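Local coordinates for GTPase-activating protein skywalker (PDB 5HJQ), which acts as a GTPase-activating protein for Rab35, regulating synaptic vesicle protein turnover through endosomal trafficking, and binds phosphoinositides through its TBC domain, at residues C275-A280 and R304-I309. Residues are numbered along the deposited sequence; the frame is centred on the assembly and turned at random.
Sequences CWWILA and RVALVI. With I3P (D-myo-inositol-1,4,5-triphosphate), chain B.
R304 NH1 is hydrogen-bonded to the carbonyl oxygens of both A354 and I357, which should fix the rotation of the guanidinium, while on another side of the same helix V305 and I309 meet I278 and W277. One helix of the all-helical TBC domain thus serves two environments, its phosphoinositide pocket and its buried interior. R304 NH2 donates a hydrogen bond of 3.3 Å to O52, on the 5-phosphate of I3P, with an N-H...O angle of 162°. The R304 chain runs extended from CG to NE, carrying the guanidinium to the ligand, where I3P O6 lies in its plane, 3.1 Å from R304 NH2. K98, R102, K300 and R358 also hydrogen-bond to the ligand.

The inner side is apolar. Helix 300-317 passes helix 274-279 almost at right angles (89°), and the axes of the two short segments approach to 9.7 Å. I278 reaches across with the end of its chain: CG1 lies anti to the carbonyl carbon (chi1 -63°), and I278 CD1 comes 4.1 Å from V305 CB. From the next turn I309 extends CD1 to I278 CG1 at 4.2 Å and also to W277 CB. The W277 indole, which also packs on L336, I337 and C340 of helix 332-341, meets A306 O obliquely and brings its six-membered ring close to the small A306 side chain, W277 CZ3 lying 4.5 Å from A306 CB.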
loop_
_atom_site.group_PDB
_atom_site.type_symbol
_atom_site.label_atom_id
_atom_site.label_comp_id
_atom_site.label_asym_id
_atom_site.label_seq_id
_atom_site.Cartn_x
_atom_site.Cartn_y
_atom_site.Cartn_z
ATOM N N CYS A 275 -2.735 6.923 3.978
ATOM C CA CYS A 275 -2.185 5.965 3.024
ATOM C C CYS A 275 -1.278 6.643 2.006
ATOM O O CYS A 275 -0.392 6.008 1.443
ATOM C CB CYS A 275 -3.305 5.208 2.302
ATOM S SG CYS A 275 -4.616 6.237 1.605
ATOM N N TRP A 276 -1.484 7.938 1.786
ATOM C CA TRP A 276 -0.728 8.647 0.759
ATOM C C TRP A 276 0.679 9.008 1.215
ATOM O O TRP A 276 1.536 9.320 0.389
ATOM C CB TRP A 276 -1.476 9.903 0.307
ATOM C CG TRP A 276 -2.832 9.602 -0.253
ATOM C CD1 TRP A 276 -4.011 10.185 0.100
ATOM C CD2 TRP A 276 -3.153 8.619 -1.247
ATOM N NE1 TRP A 276 -5.045 9.638 -0.619
ATOM C CE2 TRP A 276 -4.544 8.672 -1.452
ATOM C CE3 TRP A 276 -2.398 7.706 -1.989
ATOM C CZ2 TRP A 276 -5.195 7.847 -2.364
ATOM C CZ3 TRP A 276 -3.044 6.888 -2.889
ATOM C CH2 TRP A 276 -4.428 6.962 -3.068
ATOM N N TRP A 277 0.918 8.971 2.522
ATOM C CA TRP A 277 2.277 9.100 3.033
ATOM C C TRP A 277 3.100 7.937 2.500
ATOM O O TRP A 277 4.245 8.102 2.078
ATOM C CB TRP A 277 2.306 9.098 4.560
ATOM C CG TRP A 277 1.407 10.099 5.206
ATOM C CD1 TRP A 277 0.991 11.291 4.690
ATOM C CD2 TRP A 277 0.810 9.991 6.503
ATOM N NE1 TRP A 277 0.175 11.936 5.587
ATOM C CE2 TRP A 277 0.042 11.154 6.707
ATOM C CE3 TRP A 277 0.845 9.019 7.508
ATOM C CZ2 TRP A 277 -0.682 11.375 7.876
ATOM C CZ3 TRP A 277 0.125 9.239 8.667
ATOM C CH2 TRP A 277 -0.627 10.408 8.842
ATOM N N ILE A 278 2.491 6.758 2.528
ATOM C CA ILE A 278 3.138 5.534 2.086
ATOM C C ILE A 278 3.158 5.440 0.564
ATOM O O ILE A 278 4.225 5.393 -0.042
ATOM C CB ILE A 278 2.436 4.289 2.669
ATOM C CG1 ILE A 278 2.532 4.293 4.197
ATOM C CG2 ILE A 278 3.033 3.014 2.092
ATOM C CD1 ILE A 278 1.682 3.241 4.872
ATOM N N LEU A 279 1.976 5.436 -0.047
ATOM C CA LEU A 279 1.845 5.194 -1.484
ATOM C C LEU A 279 2.319 6.345 -2.368
ATOM O O LEU A 279 2.684 6.128 -3.522
ATOM C CB LEU A 279 0.390 4.867 -1.830
ATOM C CG LEU A 279 -0.167 3.553 -1.279
ATOM C CD1 LEU A 279 -1.628 3.376 -1.669
ATOM C CD2 LEU A 279 0.671 2.367 -1.760
ATOM N N ALA A 280 2.311 7.564 -1.839
ATOM C CA ALA A 280 2.663 8.731 -2.645
ATOM C C ALA A 280 3.798 9.551 -2.039
ATOM O O ALA A 280 4.085 10.658 -2.494
ATOM C CB ALA A 280 1.436 9.610 -2.853
ATOM N N ARG A 304 1.295 -0.099 10.643
ATOM C CA ARG A 304 2.581 -0.030 11.329
ATOM C C ARG A 304 3.489 1.045 10.744
ATOM O O ARG A 304 4.053 1.853 11.477
ATOM C CB ARG A 304 3.293 -1.383 11.267
ATOM C CG ARG A 304 2.562 -2.537 11.929
ATOM C CD ARG A 304 3.301 -3.854 11.676
ATOM N NE ARG A 304 2.793 -4.942 12.504
ATOM C CZ ARG A 304 3.135 -5.130 13.774
ATOM N NH1 ARG A 304 3.987 -4.301 14.362
ATOM N NH2 ARG A 304 2.623 -6.143 14.455
ATOM N N VAL A 305 3.627 1.043 9.423
ATOM C CA VAL A 305 4.513 1.974 8.731
ATOM C C VAL A 305 4.044 3.415 8.926
ATOM O O VAL A 305 4.850 4.345 8.992
ATOM C CB VAL A 305 4.598 1.637 7.223
ATOM C CG1 VAL A 305 5.505 2.616 6.497
ATOM C CG2 VAL A 305 5.099 0.213 7.033
ATOM N N ALA A 306 2.732 3.591 9.038
ATOM C CA ALA A 306 2.150 4.901 9.297
ATOM C C ALA A 306 2.625 5.444 10.643
ATOM O O ALA A 306 2.986 6.615 10.758
ATOM C CB ALA A 306 0.632 4.821 9.253
ATOM N N LEU A 307 2.625 4.580 11.654
ATOM C CA LEU A 307 3.112 4.938 12.983
ATOM C C LEU A 307 4.580 5.348 12.948
ATOM O O LEU A 307 4.967 6.365 13.529
ATOM C CB LEU A 307 2.924 3.771 13.956
ATOM C CG LEU A 307 1.498 3.256 14.153
ATOM C CD1 LEU A 307 1.484 2.104 15.143
ATOM C CD2 LEU A 307 0.579 4.388 14.621
ATOM N N VAL A 308 5.387 4.541 12.259
ATOM C CA VAL A 308 6.825 4.769 12.148
ATOM C C VAL A 308 7.128 6.115 11.511
ATOM O O VAL A 308 7.957 6.875 12.011
ATOM C CB VAL A 308 7.509 3.654 11.323
ATOM C CG1 VAL A 308 8.977 3.975 11.097
ATOM C CG2 VAL A 308 7.366 2.332 12.024
ATOM N N ILE A 309 6.451 6.402 10.404
ATOM C CA ILE A 309 6.604 7.679 9.719
ATOM C C ILE A 309 6.305 8.844 10.662
ATOM O O ILE A 309 7.043 9.830 10.698
ATOM C CB ILE A 309 5.683 7.771 8.486
ATOM C CG1 ILE A 309 6.124 6.773 7.412
ATOM C CG2 ILE A 309 5.672 9.187 7.927
ATOM C CD1 ILE A 309 5.310 6.854 6.140
HETATM C C1 I3P B . 1.129 -9.152 18.407
HETATM C C2 I3P B . 0.522 -10.375 19.073
HETATM C C3 I3P B . -0.653 -10.950 18.281
HETATM C C4 I3P B . -0.633 -10.771 16.762
HETATM C C5 I3P B . 0.470 -9.932 16.125
HETATM C C6 I3P B . 1.631 -9.557 17.056
HETATM O O1 I3P B . 2.241 -8.617 19.149
HETATM O O2 I3P B . 1.507 -11.359 19.184
HETATM O O3 I3P B . -0.737 -12.346 18.554
HETATM O O4 I3P B . -1.898 -10.188 16.390
HETATM O O5 I3P B . 0.988 -10.643 15.025
HETATM O O6 I3P B . 2.365 -8.471 16.501
HETATM P P1 I3P B . 2.316 -8.720 20.751
HETATM O O11 I3P B . 2.596 -10.124 21.154
HETATM O O12 I3P B . 3.448 -7.843 21.239
HETATM O O13 I3P B . 1.000 -8.232 21.386
HETATM P P4 I3P B . -2.926 -11.094 15.552
HETATM O O41 I3P B . -2.373 -12.493 15.428
HETATM O O42 I3P B . -3.107 -10.485 14.159
HETATM O O43 I3P B . -4.291 -11.133 16.279
HETATM P P5 I3P B . 1.652 -9.854 13.836
HETATM O O51 I3P B . 1.794 -10.754 12.663
HETATM O O52 I3P B . 0.781 -8.685 13.454
HETATM O O53 I3P B . 3.015 -9.352 14.237
#